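Local coordinates for glutathione s-transferase III (Zea mays, PDB 1AW9), which probably conjugates reduced glutathione to hydrophobic electrophiles, herbicides among them, as a dimeric phi-class transferase of maize, at residues G60-F65 and N71-S76. Sequence-based numbering, arbitrary orientation.
Sequences GDEVLF and NRYIAS
Tyr-73 reaches from the helix to the strand 62-65 and lays its ring against Leu-64, so that a single aromatic side chain carries the helical half of this contact. Its CG stands anti to the backbone N (chi1 165°), which carries the ring off the helix toward strand 62-65. Starting at the root, Tyr-73 CB already meets Leu-64 CD2, at 3.6 Å. Tyr-73 CG lies closer still, 3.5 Å from Leu-64 CD2, and CD1 and CD2 spread on both sides of that same methyl. The methyl rides over one face, displaced from the ring centre toward CG; Leu-64 CD2 stands 3.9 Å from the centroid of the Tyr-73 ring and 25° off its normal, a CH-pi contact. Further out the other methyl takes over, with Leu-64 CD1 3.7 Å from Tyr-73 CE2, so the two methyls of the leucine lie side by side over one face, CD2 near the root of the ring and CD1 farther out. At the tip, Tyr-73 OH comes within 3.4 Å of Glu-62 CG, where the Glu-62 and Tyr-73 side chains cross at about a right angle. The contact there is van der Waals in kind; the polar needs of the phenol are met by hydrogen bonds to Asp-59 and Lys-77. An alanine in place of Tyr-73 would probably leave both Leu-64 methyls without the aromatic face they pack on and Asp-59 without its phenol partner. Ala-93 of the second subunit packs on Glu-62 and Leu-64, placing this layer beside the dimer interface. Strand 62-65 is an outer strand of the mixed sheet, antiparallel to 56-59, and leads directly into helix 67-77; their packing is the closing beta-beta-alpha unit of the thioredoxin-like N-terminal domain of glutathione transferases.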
loop_
_atom_site.group_PDB
_atom_site.type_symbol
_atom_site.label_atom_id
_atom_site.label_comp_id
_atom_site.label_asym_id
_atom_site.label_seq_id
_atom_site.Cartn_x
_atom_site.Cartn_y
_atom_site.Cartn_z
ATOM N N GLY A 60 -32.611 -21.280 -17.085
ATOM C CA GLY A 60 -33.305 -22.539 -17.038
ATOM C C GLY A 60 -32.566 -23.438 -16.072
ATOM O O GLY A 60 -32.669 -23.277 -14.866
ATOM N N ASP A 61 -31.769 -24.341 -16.616
ATOM C CA ASP A 61 -31.011 -25.289 -15.810
ATOM C C ASP A 61 -29.553 -24.840 -15.628
ATOM O O ASP A 61 -28.823 -25.382 -14.794
ATOM C CB ASP A 61 -31.082 -26.710 -16.439
ATOM C CG ASP A 61 -30.493 -26.782 -17.876
ATOM O OD1 ASP A 61 -30.701 -25.829 -18.677
ATOM O OD2 ASP A 61 -29.842 -27.817 -18.207
ATOM N N GLU A 62 -29.163 -23.835 -16.409
ATOM C CA GLU A 62 -27.822 -23.289 -16.398
ATOM C C GLU A 62 -27.645 -22.176 -15.407
ATOM O O GLU A 62 -28.516 -21.331 -15.241
ATOM C CB GLU A 62 -27.503 -22.737 -17.778
ATOM C CG GLU A 62 -27.695 -23.728 -18.883
ATOM C CD GLU A 62 -26.604 -24.779 -18.893
ATOM O OE1 GLU A 62 -26.287 -25.339 -17.810
ATOM O OE2 GLU A 62 -26.051 -25.041 -19.989
ATOM N N VAL A 63 -26.507 -22.195 -14.737
ATOM C CA VAL A 63 -26.141 -21.146 -13.787
ATOM C C VAL A 63 -24.775 -20.650 -14.255
ATOM O O VAL A 63 -23.874 -21.436 -14.567
ATOM C CB VAL A 63 -25.983 -21.635 -12.327
ATOM C CG1 VAL A 63 -25.753 -20.440 -11.399
ATOM C CG2 VAL A 63 -27.200 -22.413 -11.875
ATOM N N LEU A 64 -24.647 -19.347 -14.396
ATOM C CA LEU A 64 -23.388 -18.782 -14.825
ATOM C C LEU A 64 -23.114 -17.621 -13.909
ATOM O O LEU A 64 -24.024 -17.087 -13.272
ATOM C CB LEU A 64 -23.467 -18.307 -16.290
ATOM C CG LEU A 64 -23.732 -19.368 -17.374
ATOM C CD1 LEU A 64 -25.218 -19.373 -17.686
ATOM C CD2 LEU A 64 -22.918 -19.131 -18.641
ATOM N N PHE A 65 -21.844 -17.313 -13.758
ATOM C CA PHE A 65 -21.404 -16.186 -12.947
ATOM C C PHE A 65 -20.169 -15.707 -13.727
ATOM O O PHE A 65 -19.675 -16.436 -14.628
ATOM C CB PHE A 65 -21.149 -16.579 -11.480
ATOM C CG PHE A 65 -20.268 -17.784 -11.314
ATOM C CD1 PHE A 65 -18.879 -17.663 -11.320
ATOM C CD2 PHE A 65 -20.818 -19.044 -11.169
ATOM C CE1 PHE A 65 -18.064 -18.783 -11.188
ATOM C CE2 PHE A 65 -20.006 -20.180 -11.035
ATOM C CZ PHE A 65 -18.635 -20.048 -11.046
ATOM N N ASN A 71 -22.332 -12.545 -20.388
ATOM C CA ASN A 71 -22.547 -11.801 -21.619
ATOM C C ASN A 71 -22.145 -12.560 -22.870
ATOM O O ASN A 71 -22.834 -12.516 -23.886
ATOM C CB ASN A 71 -21.832 -10.452 -21.568
ATOM C CG ASN A 71 -22.553 -9.496 -20.690
ATOM O OD1 ASN A 71 -23.559 -9.871 -20.104
ATOM N ND2 ASN A 71 -22.083 -8.265 -20.593
ATOM N N ARG A 72 -21.052 -13.293 -22.808
ATOM C CA ARG A 72 -20.622 -13.984 -23.986
ATOM C C ARG A 72 -21.533 -15.168 -24.261
ATOM O O ARG A 72 -21.923 -15.407 -25.407
ATOM C CB ARG A 72 -19.178 -14.408 -23.848
ATOM C CG ARG A 72 -18.676 -15.082 -25.089
ATOM C CD ARG A 72 -17.345 -14.535 -25.512
ATOM N NE ARG A 72 -17.020 -14.939 -26.881
ATOM C CZ ARG A 72 -15.859 -14.682 -27.469
ATOM N NH1 ARG A 72 -14.915 -14.023 -26.804
ATOM N NH2 ARG A 72 -15.651 -15.061 -28.721
ATOM N N TYR A 73 -21.903 -15.885 -23.208
ATOM C CA TYR A 73 -22.789 -17.042 -23.324
ATOM C C TYR A 73 -24.125 -16.636 -23.950
ATOM O O TYR A 73 -24.567 -17.211 -24.927
ATOM C CB TYR A 73 -23.022 -17.642 -21.949
ATOM C CG TYR A 73 -24.174 -18.608 -21.866
ATOM C CD1 TYR A 73 -24.020 -19.952 -22.211
ATOM C CD2 TYR A 73 -25.405 -18.189 -21.364
ATOM C CE1 TYR A 73 -25.059 -20.849 -22.041
ATOM C CE2 TYR A 73 -26.445 -19.072 -21.193
ATOM C CZ TYR A 73 -26.265 -20.398 -21.524
ATOM O OH TYR A 73 -27.300 -21.265 -21.261
ATOM N N ILE A 74 -24.764 -15.642 -23.369
ATOM C CA ILE A 74 -26.011 -15.144 -23.874
ATOM C C ILE A 74 -25.859 -14.629 -25.316
ATOM O O ILE A 74 -26.746 -14.845 -26.113
ATOM C CB ILE A 74 -26.509 -14.008 -22.976
ATOM C CG1 ILE A 74 -26.910 -14.553 -21.603
ATOM C CG2 ILE A 74 -27.580 -13.195 -23.674
ATOM C CD1 ILE A 74 -27.937 -15.668 -21.617
ATOM N N ALA A 75 -24.752 -13.957 -25.643
ATOM C CA ALA A 75 -24.532 -13.398 -26.984
ATOM C C ALA A 75 -24.413 -14.454 -28.072
ATOM O O ALA A 75 -24.782 -14.213 -29.219
ATOM C CB ALA A 75 -23.318 -12.476 -27.010
ATOM N N SER A 76 -23.876 -15.615 -27.737
ATOM C CA SER A 76 -23.763 -16.667 -28.739
ATOM C C SER A 76 -24.956 -17.614 -28.699
ATOM O O SER A 76 -25.399 -18.095 -29.734
ATOM C CB SER A 76 -22.445 -17.439 -28.600
ATOM O OG SER A 76 -22.121 -17.691 -27.241
#